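Local structure of hydroquinone dioxygenase small subunit (Pseudomonas sp., 4ZXA) at residues E42-S47 with V63-A68; Y50-V55 with G155-E160; P73-A78 with E105-A110; D87-V92 with L123-H128; E93-D98 with E112-K117. The protein probably serves as the small, cupin-fold subunit of PnpCD, a two-subunit, iron(II)-dependent dioxygenase that acts on hydroquinone. One frame throughout, in Å; residues are numbered along the deposited sequence.

In the fold
Interactions 1 and 2 lie nearest the centre of the chain and share the mixed sheet: strand 61-69, beside strand 52-58, carries a short helix on its side chains in interaction 1, while strand 52-58 pairs with the late strand 158-159 in interaction 2. They touch through E64 and S158. Interactions 3, 4 and 5 belong to the other, antiparallel sheet. Interactions 4 and 5 join the same two strands, 89-97 and 116-125, at places about 21 Å apart (centres), and interaction 3 adds the opposite edge strand. Buried aliphatic contacts and an arginine-carbonyl bond mark interaction 1; main-chain pairing, with a bridging water, carries interactions 2, 3 and 4; interaction 5 is a surface contact pairing two lysines.

Interaction 1: E42-S47 with V63-A68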
# COMPACT_ATOMS: atom_id res chain seq x y z
N GLU A 42 35.52 1.11 5.67
CA GLU A 42 36.12 0.55 6.87
C GLU A 42 37.17 -0.48 6.48
O GLU A 42 38.29 -0.48 7.00
CB GLU A 42 35.05 -0.08 7.78
CG GLU A 42 35.59 -0.46 9.16
CD GLU A 42 34.48 -0.74 10.15
OE1 GLU A 42 33.55 -1.52 9.81
OE2 GLU A 42 34.53 -0.17 11.26
N VAL A 43 36.83 -1.36 5.54
CA VAL A 43 37.77 -2.39 5.13
C VAL A 43 39.11 -1.84 4.60
O VAL A 43 40.18 -2.25 5.05
CB VAL A 43 37.15 -3.40 4.12
CG1 VAL A 43 38.24 -4.24 3.46
CG2 VAL A 43 36.13 -4.31 4.83
N ALA A 44 39.05 -0.92 3.64
CA ALA A 44 40.25 -0.32 3.08
C ALA A 44 41.02 0.47 4.14
O ALA A 44 42.25 0.55 4.11
CB ALA A 44 39.90 0.57 1.88
N GLN A 45 40.29 1.04 5.09
CA GLN A 45 40.89 1.87 6.11
C GLN A 45 41.78 1.03 7.00
O GLN A 45 42.71 1.55 7.61
CB GLN A 45 39.82 2.54 6.96
CG GLN A 45 40.36 3.49 8.05
CD GLN A 45 39.28 3.90 9.05
OE1 GLN A 45 38.84 3.10 9.88
NE2 GLN A 45 38.83 5.16 8.96
N ASN A 46 41.51 -0.27 7.05
CA ASN A 46 42.19 -1.16 7.99
C ASN A 46 42.99 -2.26 7.32
O ASN A 46 43.21 -3.33 7.90
CB ASN A 46 41.19 -1.78 8.97
CG ASN A 46 40.45 -0.75 9.78
OD1 ASN A 46 39.31 -0.97 10.19
ND2 ASN A 46 41.08 0.40 10.01
N SER A 47 43.43 -2.00 6.09
CA SER A 47 44.16 -2.99 5.33
C SER A 47 45.42 -2.39 4.72
O SER A 47 45.57 -1.17 4.67
CB SER A 47 43.25 -3.59 4.25
OG SER A 47 42.11 -4.20 4.87
N VAL A 63 34.14 -10.42 -4.83
CA VAL A 63 34.30 -8.97 -4.87
C VAL A 63 35.38 -8.62 -3.86
O VAL A 63 35.25 -8.91 -2.67
CB VAL A 63 33.01 -8.23 -4.56
CG1 VAL A 63 33.28 -6.75 -4.41
CG2 VAL A 63 32.00 -8.48 -5.67
N GLU A 64 36.47 -8.04 -4.35
CA GLU A 64 37.60 -7.64 -3.52
C GLU A 64 37.62 -6.13 -3.31
O GLU A 64 37.25 -5.35 -4.21
CB GLU A 64 38.92 -8.09 -4.15
CG GLU A 64 39.09 -9.59 -4.26
CD GLU A 64 40.24 -9.96 -5.18
OE1 GLU A 64 40.66 -9.09 -5.98
OE2 GLU A 64 40.73 -11.12 -5.10
N THR A 65 38.03 -5.72 -2.11
CA THR A 65 38.26 -4.32 -1.79
C THR A 65 39.76 -4.07 -1.69
O THR A 65 40.46 -4.76 -0.94
CB THR A 65 37.57 -3.91 -0.45
OG1 THR A 65 36.15 -4.04 -0.59
CG2 THR A 65 37.90 -2.46 -0.11
N LEU A 66 40.26 -3.12 -2.46
CA LEU A 66 41.68 -2.75 -2.37
C LEU A 66 41.88 -1.34 -1.84
O LEU A 66 41.20 -0.38 -2.26
CB LEU A 66 42.39 -2.88 -3.72
CG LEU A 66 42.64 -4.27 -4.30
CD1 LEU A 66 41.33 -4.94 -4.68
CD2 LEU A 66 43.56 -4.18 -5.51
N ARG A 67 42.83 -1.21 -0.91
CA ARG A 67 43.29 0.10 -0.49
C ARG A 67 44.36 0.57 -1.47
O ARG A 67 45.48 0.05 -1.49
CB ARG A 67 43.86 0.04 0.94
CG ARG A 67 44.28 1.39 1.49
CD ARG A 67 45.13 1.28 2.76
NE ARG A 67 45.71 2.57 3.07
CZ ARG A 67 45.08 3.53 3.73
NH1 ARG A 67 43.84 3.31 4.18
NH2 ARG A 67 45.67 4.71 3.94
N ALA A 68 44.01 1.55 -2.29
CA ALA A 68 44.95 2.10 -3.26
C ALA A 68 45.85 3.16 -2.60
O ALA A 68 45.40 4.26 -2.24
CB ALA A 68 44.21 2.69 -4.45
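R67 reaches from its strand over the last turn of the helix that holds A44, and each part of its chain finds something there. R67 CB lies 4.1 Å from A44 CB. CG stands anti to the backbone N (chi1 -176°), and the chain runs extended to NE, which carries it past two carbonyl oxygens: R67 CG is 3.4 Å from A44 O, and R67 CD comes to 3.1 Å from S47 O. At the tip, R67 NH1 donates to A44 O at 3.2 Å in a nearly straight bond (N-H...O 167°). The oxygen sits in the guanidinium plane, whereas NH1 stands above the plane of the A44 carbonyl. R67 NE turns to E69 in a salt bridge, so the head is gripped from two sides and its rotation is probably fixed.

Toward T65 the contact is aliphatic. V43 CG1 packs on T65 CB at 4.0 Å, the two side chains crossing obliquely, and T65 CG2 is 4.1 Å from A44 CB. The helix end is tied off by S47 OG, which gives a 2.7 Å bond to V43 O from the opposite face of that carbonyl to N46 N; K161 also bonds S47 OG. With a carbonyl of its last turn held by an arginine, the short helix 40-45 packs against strands 61-69 and 52-58, neighbours in the mixed sheet of the cupin fold.

Interaction 2: Y50-V55 with G155-E160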
# COMPACT_ATOMS: atom_id res chain seq x y z
N TYR A 50 46.81 -2.43 -1.32
CA TYR A 50 46.60 -3.41 -2.38
C TYR A 50 46.43 -4.85 -1.93
O TYR A 50 46.49 -5.78 -2.72
CB TYR A 50 47.70 -3.29 -3.44
CG TYR A 50 47.68 -1.95 -4.12
CD1 TYR A 50 46.64 -1.59 -4.99
CD2 TYR A 50 48.69 -1.02 -3.89
CE1 TYR A 50 46.61 -0.36 -5.61
CE2 TYR A 50 48.68 0.22 -4.52
CZ TYR A 50 47.64 0.55 -5.38
OH TYR A 50 47.62 1.79 -6.00
N GLU A 51 46.20 -5.04 -0.63
CA GLU A 51 45.77 -6.32 -0.12
C GLU A 51 44.36 -6.55 -0.69
O GLU A 51 43.44 -5.77 -0.45
CB GLU A 51 45.71 -6.26 1.40
CG GLU A 51 45.71 -7.60 2.09
CD GLU A 51 45.42 -7.46 3.57
OE1 GLU A 51 45.53 -6.32 4.09
OE2 GLU A 51 45.08 -8.47 4.22
N LYS A 52 44.19 -7.62 -1.46
CA LYS A 52 42.90 -7.92 -2.09
C LYS A 52 41.92 -8.57 -1.10
O LYS A 52 41.86 -9.78 -0.97
CB LYS A 52 43.13 -8.78 -3.34
CG LYS A 52 44.12 -8.14 -4.35
CD LYS A 52 44.50 -9.11 -5.50
CE LYS A 52 43.69 -8.87 -6.76
NZ LYS A 52 44.13 -7.59 -7.49
N VAL A 53 41.14 -7.76 -0.38
CA VAL A 53 40.33 -8.29 0.70
C VAL A 53 38.98 -8.69 0.15
O VAL A 53 38.24 -7.84 -0.38
CB VAL A 53 40.12 -7.29 1.89
CG1 VAL A 53 39.20 -7.91 2.94
CG2 VAL A 53 41.46 -6.87 2.52
N VAL A 54 38.66 -9.97 0.25
CA VAL A 54 37.37 -10.46 -0.18
C VAL A 54 36.27 -9.91 0.74
O VAL A 54 36.32 -10.12 1.96
CB VAL A 54 37.32 -11.99 -0.16
CG1 VAL A 54 35.95 -12.49 -0.64
CG2 VAL A 54 38.47 -12.57 -1.00
N VAL A 55 35.30 -9.22 0.14
CA VAL A 55 34.14 -8.70 0.87
C VAL A 55 32.85 -9.34 0.35
O VAL A 55 31.81 -9.25 0.99
CB VAL A 55 34.05 -7.15 0.79
CG1 VAL A 55 35.23 -6.53 1.55
CG2 VAL A 55 34.07 -6.68 -0.65
N GLY A 155 41.49 -16.20 -5.92
CA GLY A 155 42.80 -16.66 -6.34
C GLY A 155 43.84 -16.63 -5.23
O GLY A 155 43.50 -16.42 -4.06
N PRO A 156 45.12 -16.85 -5.59
CA PRO A 156 46.26 -16.93 -4.66
C PRO A 156 46.44 -15.67 -3.82
O PRO A 156 46.93 -15.77 -2.69
CB PRO A 156 47.46 -17.07 -5.59
CG PRO A 156 46.92 -17.60 -6.86
CD PRO A 156 45.53 -17.02 -6.99
N LEU A 157 46.06 -14.51 -4.37
CA LEU A 157 46.19 -13.21 -3.71
C LEU A 157 44.98 -12.79 -2.87
O LEU A 157 45.04 -11.79 -2.14
CB LEU A 157 46.46 -12.12 -4.75
CG LEU A 157 47.86 -11.95 -5.34
CD1 LEU A 157 48.75 -13.18 -5.13
CD2 LEU A 157 47.80 -11.55 -6.82
N SER A 158 43.88 -13.53 -2.95
CA SER A 158 42.66 -13.10 -2.28
C SER A 158 42.76 -13.37 -0.79
O SER A 158 43.10 -14.47 -0.36
CB SER A 158 41.44 -13.79 -2.87
OG SER A 158 41.37 -13.58 -4.27
N VAL A 159 42.47 -12.36 0.01
CA VAL A 159 42.54 -12.55 1.44
C VAL A 159 41.14 -12.61 2.03
O VAL A 159 40.32 -11.72 1.80
CB VAL A 159 43.38 -11.44 2.12
CG1 VAL A 159 43.65 -11.79 3.59
CG2 VAL A 159 44.68 -11.24 1.36
N GLU A 160 40.87 -13.67 2.79
CA GLU A 160 39.63 -13.75 3.52
C GLU A 160 39.88 -13.47 5.00
O GLU A 160 40.79 -14.04 5.61
CB GLU A 160 38.99 -15.13 3.36
CG GLU A 160 38.44 -15.39 1.97
CD GLU A 160 37.88 -16.80 1.84
OE1 GLU A 160 38.68 -17.73 1.61
OE2 GLU A 160 36.66 -16.99 1.99
O HOH W 1 46.64 -9.49 -1.64
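The carboxylate of E51 meets V159 through one oxygen, OE2, which is 3.7 Å from V159 CG1, while OE1 turns to the backbone N of K48. The two side chains cross at about a right angle, and the extended glutamate also brings E51 CG to 3.9 Å from V159 CG2. Two main-chain bonds make the polar join. V159 N donates to K52 O at 2.8 Å, almost straight and tilted 21° from the carbonyl plane; V54 N returns a bond to V159 O at 2.9 Å, again only slightly tilted from the plane. V159 O takes a CA-H...O contact from V53 as well.

This is a parallel pairing, V53 opposite V159, between stretches about a hundred residues apart. It places strand 158-159 at the margin of the mixed sheet of the cupin fold, leading straight out of the type I turn from G155 to S158.

Around the pair, V54 CG2 packs on S158 CB at 3.7 Å. S158 OG has work on its own side: it accepts from G155 N and is hydrogen-bonded to E64, which ties the turn to strand 61-69. K52 CD lies 3.7 Å from L157 CB; beyond it chi3 (99°) turns CE aside, and the charged end makes a cation-pi contact with F75. Beside that aliphatic touch a water accepts from K52 N and donates to L157 O at 2.8 Å.

Interaction 3: P73-A78 with E105-A110; sequences PWFTAA and EGTHLA
T76 and A110 mark the tight part of this contact. A110 CB fits between W74 CB and T76 CB, 3.9 Å from each, and A110 N donates an almost straight 2.9 Å bond to W74 O, approaching from above that carbonyl's plane. T76 and H108 form an antiparallel hydrogen-bonded pair: T76 N donates to H108 O at 2.7 Å, and the return bond from H108 N to T76 O is doubtful in length because it is modelled very short. T76 OG1 stands anti to its own backbone N (chi1 -158°) and bonds S136 O, while T76 CG2, placed between N and the carbonyl carbon, rests 3.7 Å from H108 O. T107 OG1 is 3.7 Å from F75 CD1, and P73 O lies over one face of that ring, toward its rim.

The margins are looser. L109 touches through one methyl, CD2, 3.8 Å from P73 CB. Beyond T76 direct pairing ends: a water accepts from A78 N and donates to G106 O, lying also at the edge of the H108 ring in its plane. Past it, E105 forms a salt bridge to K239 of the large subunit. A two-residue strand, 108-109, is thereby stitched to strand 71-76 as the margin of the antiparallel sheet of the cupin beta-sandwich.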
# COMPACT_ATOMS: atom_id res chain seq x y z
N PRO A 73 51.81 -4.04 -7.22
CA PRO A 73 52.51 -5.02 -8.06
C PRO A 73 51.81 -5.14 -9.41
O PRO A 73 50.62 -4.83 -9.48
CB PRO A 73 52.34 -6.34 -7.29
CG PRO A 73 52.10 -5.94 -5.88
CD PRO A 73 51.37 -4.62 -5.94
N TRP A 74 52.54 -5.56 -10.44
CA TRP A 74 51.88 -5.95 -11.69
C TRP A 74 50.97 -7.18 -11.46
O TRP A 74 51.40 -8.21 -10.91
CB TRP A 74 52.89 -6.27 -12.79
CG TRP A 74 53.58 -5.10 -13.41
CD1 TRP A 74 54.87 -4.70 -13.18
CD2 TRP A 74 53.05 -4.20 -14.40
NE1 TRP A 74 55.17 -3.60 -13.96
CE2 TRP A 74 54.07 -3.28 -14.72
CE3 TRP A 74 51.81 -4.08 -15.04
CZ2 TRP A 74 53.89 -2.26 -15.65
CZ3 TRP A 74 51.64 -3.06 -15.97
CH2 TRP A 74 52.67 -2.16 -16.26
N PHE A 75 49.72 -7.06 -11.90
CA PHE A 75 48.72 -8.11 -11.76
C PHE A 75 48.35 -8.68 -13.13
O PHE A 75 48.45 -7.99 -14.15
CB PHE A 75 47.44 -7.55 -11.12
CG PHE A 75 47.61 -7.09 -9.71
CD1 PHE A 75 47.99 -7.98 -8.72
CD2 PHE A 75 47.33 -5.78 -9.37
CE1 PHE A 75 48.11 -7.56 -7.40
CE2 PHE A 75 47.45 -5.35 -8.06
CZ PHE A 75 47.84 -6.23 -7.07
N THR A 76 47.90 -9.93 -13.15
CA THR A 76 47.39 -10.49 -14.39
C THR A 76 46.43 -11.65 -14.13
O THR A 76 46.43 -12.26 -13.05
CB THR A 76 48.55 -10.97 -15.28
OG1 THR A 76 48.11 -11.05 -16.65
CG2 THR A 76 49.05 -12.35 -14.79
N ALA A 77 45.60 -11.95 -15.12
CA ALA A 77 44.71 -13.09 -15.03
C ALA A 77 44.42 -13.65 -16.40
O ALA A 77 44.70 -13.00 -17.41
CB ALA A 77 43.40 -12.71 -14.33
N ALA A 78 43.86 -14.86 -16.44
CA ALA A 78 43.57 -15.53 -17.69
C ALA A 78 42.18 -15.15 -18.20
O ALA A 78 41.80 -15.52 -19.31
CB ALA A 78 43.69 -17.05 -17.52
N GLU A 105 42.26 -19.35 -13.04
CA GLU A 105 41.36 -18.29 -12.61
C GLU A 105 41.92 -17.54 -11.41
O GLU A 105 42.65 -18.10 -10.59
CB GLU A 105 39.99 -18.86 -12.27
CG GLU A 105 39.32 -19.57 -13.44
CD GLU A 105 37.87 -19.94 -13.15
OE1 GLU A 105 37.57 -20.32 -12.00
OE2 GLU A 105 37.04 -19.83 -14.08
N GLY A 106 41.54 -16.27 -11.31
CA GLY A 106 41.99 -15.44 -10.21
C GLY A 106 43.13 -14.54 -10.65
O GLY A 106 43.86 -14.86 -11.58
N THR A 107 43.28 -13.41 -10.00
CA THR A 107 44.38 -12.54 -10.35
C THR A 107 45.69 -13.14 -9.83
O THR A 107 45.73 -13.71 -8.74
CB THR A 107 44.16 -11.08 -9.89
OG1 THR A 107 45.37 -10.59 -9.30
CG2 THR A 107 43.02 -10.99 -8.90
N HIS A 108 46.72 -13.06 -10.65
CA HIS A 108 48.04 -13.57 -10.30
C HIS A 108 49.09 -12.45 -10.42
O HIS A 108 48.91 -11.50 -11.19
CB HIS A 108 48.43 -14.75 -11.21
CG HIS A 108 47.57 -15.97 -11.01
ND1 HIS A 108 47.91 -16.97 -10.12
CD2 HIS A 108 46.39 -16.33 -11.56
CE1 HIS A 108 46.97 -17.90 -10.14
NE2 HIS A 108 46.04 -17.53 -11.00
N LEU A 109 50.18 -12.60 -9.67
CA LEU A 109 51.34 -11.71 -9.81
C LEU A 109 51.99 -11.90 -11.18
O LEU A 109 52.37 -13.01 -11.53
CB LEU A 109 52.34 -12.01 -8.71
CG LEU A 109 51.91 -11.57 -7.32
CD1 LEU A 109 52.97 -12.01 -6.32
CD2 LEU A 109 51.69 -10.06 -7.24
N ALA A 110 52.11 -10.83 -11.96
CA ALA A 110 52.67 -10.94 -13.30
C ALA A 110 54.21 -10.91 -13.32
O ALA A 110 54.83 -11.23 -14.34
CB ALA A 110 52.12 -9.84 -14.20
O HOH W 2 43.79 -16.07 -14.09

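Interaction 4: D87-V92 with L123-H128; sequences DGEVRV and LLKRGH
V90 and L124 face each other as an antiparallel hydrogen-bonded pair, V90 N giving 2.8 Å to L124 O and L124 N giving 2.7 Å to V90 O, with the two strands running at 158° to one another. They belong to the five-stranded antiparallel sheet of the cupin fold; L123 and H128 pair with a strand of the large subunit, so that the beta structure runs on across the interface.

On the face with E89, L123 and K125, the glutamate chain is extended, CG anti to the backbone N (chi1 -178°), and lies side by side with K125, pointing the same way. E89 CD is 3.7 Å from K125 CG, and E89 OE2 is 3.6 Å from K125 CE. The charged atoms do not meet: E89 OE1 and K125 NZ stay 4.6 Å apart, beyond a salt bridge, though the attraction would probably still be felt. E89 OE1 rests on the methyl CD2 of L123 at 3.3 Å. An alanine in place of E89 would probably leave the K125 charge without its nearby counter-charge and open a gap beside L123 CD2.

The other face is apolar: L124 CD1 meets V92 CG2 obliquely, V90 and V92 both touch F140, and L124 leans on P202 of the large subunit. At the turn end the R126 N to G88 O bond is weak, and a water bridges the same two atoms, donating to G88 O at 2.7 Å.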
# COMPACT_ATOMS: atom_id res chain seq x y z
N ASP A 87 36.78 5.69 -4.29
CA ASP A 87 37.29 6.90 -3.66
C ASP A 87 38.73 7.17 -4.13
O ASP A 87 39.48 6.24 -4.41
CB ASP A 87 37.25 6.78 -2.15
CG ASP A 87 37.77 8.03 -1.44
OD1 ASP A 87 37.59 9.15 -1.98
OD2 ASP A 87 38.35 7.89 -0.35
N GLY A 88 39.10 8.44 -4.22
CA GLY A 88 40.45 8.79 -4.59
C GLY A 88 40.62 8.77 -6.09
O GLY A 88 39.65 8.93 -6.84
N GLU A 89 41.85 8.56 -6.53
CA GLU A 89 42.14 8.60 -7.95
C GLU A 89 43.26 7.63 -8.29
O GLU A 89 44.38 7.73 -7.79
CB GLU A 89 42.50 10.03 -8.34
CG GLU A 89 42.79 10.25 -9.81
CD GLU A 89 42.84 11.73 -10.16
OE1 GLU A 89 43.36 12.06 -11.25
OE2 GLU A 89 42.36 12.56 -9.34
N VAL A 90 42.95 6.66 -9.13
CA VAL A 90 43.95 5.66 -9.46
C VAL A 90 44.33 5.74 -10.92
O VAL A 90 43.47 5.94 -11.78
CB VAL A 90 43.46 4.24 -9.13
CG1 VAL A 90 44.52 3.22 -9.48
CG2 VAL A 90 43.08 4.14 -7.67
N ARG A 91 45.62 5.63 -11.19
CA ARG A 91 46.13 5.48 -12.53
C ARG A 91 46.36 3.99 -12.75
O ARG A 91 46.92 3.31 -11.89
CB ARG A 91 47.45 6.26 -12.66
CG ARG A 91 48.24 6.00 -13.93
CD ARG A 91 49.48 6.90 -14.00
NE ARG A 91 50.17 6.75 -15.27
CZ ARG A 91 51.09 5.81 -15.49
NH1 ARG A 91 51.41 4.97 -14.51
NH2 ARG A 91 51.69 5.71 -16.67
N VAL A 92 45.92 3.47 -13.89
CA VAL A 92 46.08 2.05 -14.18
C VAL A 92 46.93 1.87 -15.44
O VAL A 92 46.53 2.32 -16.52
CB VAL A 92 44.69 1.33 -14.34
CG1 VAL A 92 44.86 -0.18 -14.48
CG2 VAL A 92 43.77 1.65 -13.15
N LEU A 123 43.05 6.87 -16.27
CA LEU A 123 43.00 7.65 -15.05
C LEU A 123 41.62 7.64 -14.43
O LEU A 123 40.72 8.33 -14.87
CB LEU A 123 43.42 9.08 -15.35
CG LEU A 123 44.75 9.38 -14.69
CD1 LEU A 123 45.48 10.52 -15.41
CD2 LEU A 123 44.44 9.69 -13.23
N LEU A 124 41.47 6.85 -13.37
CA LEU A 124 40.16 6.63 -12.77
C LEU A 124 39.94 7.51 -11.54
O LEU A 124 40.72 7.48 -10.58
CB LEU A 124 39.99 5.15 -12.36
CG LEU A 124 40.10 4.10 -13.47
CD1 LEU A 124 40.07 2.68 -12.89
CD2 LEU A 124 39.01 4.29 -14.52
N LYS A 125 38.86 8.28 -11.57
CA LYS A 125 38.42 8.97 -10.37
C LYS A 125 37.19 8.23 -9.84
O LYS A 125 36.70 7.31 -10.49
CB LYS A 125 38.09 10.43 -10.68
CG LYS A 125 39.28 11.25 -11.15
CD LYS A 125 38.85 12.60 -11.72
CE LYS A 125 40.04 13.55 -11.85
NZ LYS A 125 39.89 14.49 -12.99
N ARG A 126 36.72 8.63 -8.66
CA ARG A 126 35.54 8.04 -8.05
C ARG A 126 34.35 7.85 -8.99
O ARG A 126 33.92 8.76 -9.71
CB ARG A 126 35.07 8.89 -6.87
CG ARG A 126 33.82 8.32 -6.21
CD ARG A 126 33.42 9.15 -5.03
NE ARG A 126 32.82 10.41 -5.45
CZ ARG A 126 32.64 11.45 -4.64
NH1 ARG A 126 33.04 11.40 -3.37
NH2 ARG A 126 32.07 12.55 -5.12
N GLY A 127 33.80 6.64 -8.98
CA GLY A 127 32.64 6.34 -9.78
C GLY A 127 33.03 5.83 -11.15
O GLY A 127 32.16 5.52 -11.96
N HIS A 128 34.33 5.73 -11.40
CA HIS A 128 34.80 5.29 -12.70
C HIS A 128 35.14 3.80 -12.72
O HIS A 128 35.66 3.24 -11.75
CB HIS A 128 36.01 6.11 -13.15
CG HIS A 128 35.70 7.56 -13.35
ND1 HIS A 128 36.67 8.51 -13.53
CD2 HIS A 128 34.51 8.21 -13.40
CE1 HIS A 128 36.11 9.70 -13.69
NE2 HIS A 128 34.79 9.54 -13.61
O HOH W 3 37.96 11.03 -6.89

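Interaction 5: E93-D98 with E112-K117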
# COMPACT_ATOMS: atom_id res chain seq x y z
N GLU A 93 48.10 1.24 -15.29
CA GLU A 93 49.00 0.99 -16.42
C GLU A 93 48.74 -0.38 -17.03
O GLU A 93 48.58 -1.36 -16.31
CB GLU A 93 50.46 1.00 -15.96
CG GLU A 93 51.04 2.35 -15.62
CD GLU A 93 52.31 2.22 -14.78
OE1 GLU A 93 53.27 1.54 -15.21
OE2 GLU A 93 52.34 2.80 -13.67
N PHE A 94 48.76 -0.46 -18.36
CA PHE A 94 48.46 -1.71 -19.06
C PHE A 94 49.58 -2.19 -19.97
O PHE A 94 50.01 -1.47 -20.87
CB PHE A 94 47.18 -1.56 -19.90
CG PHE A 94 45.93 -1.37 -19.08
CD1 PHE A 94 45.20 -2.46 -18.64
CD2 PHE A 94 45.48 -0.10 -18.76
CE1 PHE A 94 44.03 -2.29 -17.89
CE2 PHE A 94 44.33 0.09 -18.01
CZ PHE A 94 43.60 -1.01 -17.58
N LEU A 95 50.01 -3.43 -19.76
CA LEU A 95 50.92 -4.11 -20.68
C LEU A 95 50.24 -5.28 -21.38
O LEU A 95 49.61 -6.11 -20.72
CB LEU A 95 52.09 -4.69 -19.90
CG LEU A 95 53.22 -3.74 -19.54
CD1 LEU A 95 54.19 -4.48 -18.65
CD2 LEU A 95 53.86 -3.27 -20.82
N LYS A 96 50.37 -5.36 -22.70
CA LYS A 96 49.93 -6.54 -23.44
C LYS A 96 51.01 -7.61 -23.43
O LYS A 96 51.95 -7.55 -24.21
CB LYS A 96 49.56 -6.22 -24.89
CG LYS A 96 48.96 -7.42 -25.62
CD LYS A 96 48.69 -7.12 -27.08
CE LYS A 96 47.26 -7.46 -27.47
NZ LYS A 96 46.98 -7.13 -28.90
N LEU A 97 50.86 -8.59 -22.54
CA LEU A 97 51.86 -9.65 -22.38
C LEU A 97 52.15 -10.41 -23.68
O LEU A 97 51.24 -10.71 -24.45
CB LEU A 97 51.42 -10.62 -21.29
CG LEU A 97 51.37 -10.07 -19.87
CD1 LEU A 97 50.81 -11.11 -18.94
CD2 LEU A 97 52.77 -9.69 -19.44
N ASP A 98 53.43 -10.70 -23.92
CA ASP A 98 53.85 -11.55 -25.04
C ASP A 98 53.32 -12.97 -24.86
O ASP A 98 52.91 -13.63 -25.82
CB ASP A 98 55.38 -11.59 -25.16
CG ASP A 98 55.95 -10.35 -25.84
OD1 ASP A 98 55.28 -9.30 -25.86
OD2 ASP A 98 57.09 -10.44 -26.36
N GLU A 112 58.05 -8.84 -11.62
CA GLU A 112 58.69 -7.53 -11.46
C GLU A 112 58.81 -6.81 -12.79
O GLU A 112 58.62 -5.59 -12.86
CB GLU A 112 60.08 -7.67 -10.83
CG GLU A 112 60.13 -8.37 -9.47
CD GLU A 112 59.51 -7.55 -8.34
OE1 GLU A 112 59.11 -6.38 -8.58
OE2 GLU A 112 59.43 -8.08 -7.21
N LEU A 113 59.16 -7.55 -13.83
CA LEU A 113 59.31 -6.97 -15.15
C LEU A 113 58.57 -7.80 -16.19
O LEU A 113 59.18 -8.60 -16.90
CB LEU A 113 60.79 -6.85 -15.50
CG LEU A 113 61.65 -6.14 -14.44
CD1 LEU A 113 63.12 -6.46 -14.65
CD2 LEU A 113 61.40 -4.61 -14.43
N PRO A 114 57.25 -7.64 -16.25
CA PRO A 114 56.47 -8.35 -17.26
C PRO A 114 56.99 -8.06 -18.65
O PRO A 114 57.37 -6.93 -18.95
CB PRO A 114 55.08 -7.74 -17.11
CG PRO A 114 55.02 -7.31 -15.68
CD PRO A 114 56.41 -6.88 -15.32
N VAL A 115 57.00 -9.08 -19.50
CA VAL A 115 57.44 -8.93 -20.87
C VAL A 115 56.26 -8.72 -21.83
O VAL A 115 55.47 -9.64 -22.08
CB VAL A 115 58.24 -10.17 -21.32
CG1 VAL A 115 58.77 -9.99 -22.74
CG2 VAL A 115 59.37 -10.48 -20.31
N GLY A 116 56.15 -7.51 -22.37
CA GLY A 116 55.11 -7.22 -23.34
C GLY A 116 55.06 -5.75 -23.73
O GLY A 116 55.69 -4.91 -23.08
N LYS A 117 54.31 -5.44 -24.78
CA LYS A 117 54.18 -4.06 -25.25
C LYS A 117 53.33 -3.24 -24.28
O LYS A 117 52.39 -3.77 -23.69
CB LYS A 117 53.55 -4.02 -26.64
CG LYS A 117 54.06 -5.07 -27.61
CD LYS A 117 52.91 -5.96 -28.09
CE LYS A 117 53.37 -6.91 -29.20
NZ LYS A 117 53.95 -6.17 -30.36
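L95 turns CG anti to its carbonyl carbon (chi1 -81°), and chi2 of 174° then swings CD1 out to the proline ring of P114. L95 CD1 meets P114 CB at 3.7 Å, the two side chains crossing at about a right angle, while L95 CD2 lies against two carbonyl oxygens, 3.3 Å from both G116 O and K117 O. L97 joins from the next position on that side, its CD2 3.8 Å from P114 CB, so two leucines share one ring carbon; W74 packs on L95 and P114 too. An alanine in place of L95 would probably leave P114 CB held from this strand by L97 alone and open a gap in front of the K117 carbonyl.

The backbones are joined more firmly. K96 N donates to K117 O at 2.8 Å, nearly along the C=O axis, but the return bond from K117 N is weak. D98 N reaches V115 O at 2.9 Å in an almost straight bond (178°) that lies in the carbonyl plane. G116 sits opposite L97, where a CB would strike K96 O and L97 CA, so the strands can approach closely here. D98 OD1 comes to 3.3 Å from G116 CA.

K96 and K117 lie on one face, and both pack on F210 of the large subunit. They approach each other at their CD atoms, but their charged ends part; with no salt bridge across the strands, cohesion probably rests on main-chain bonds and the leucine-proline contact.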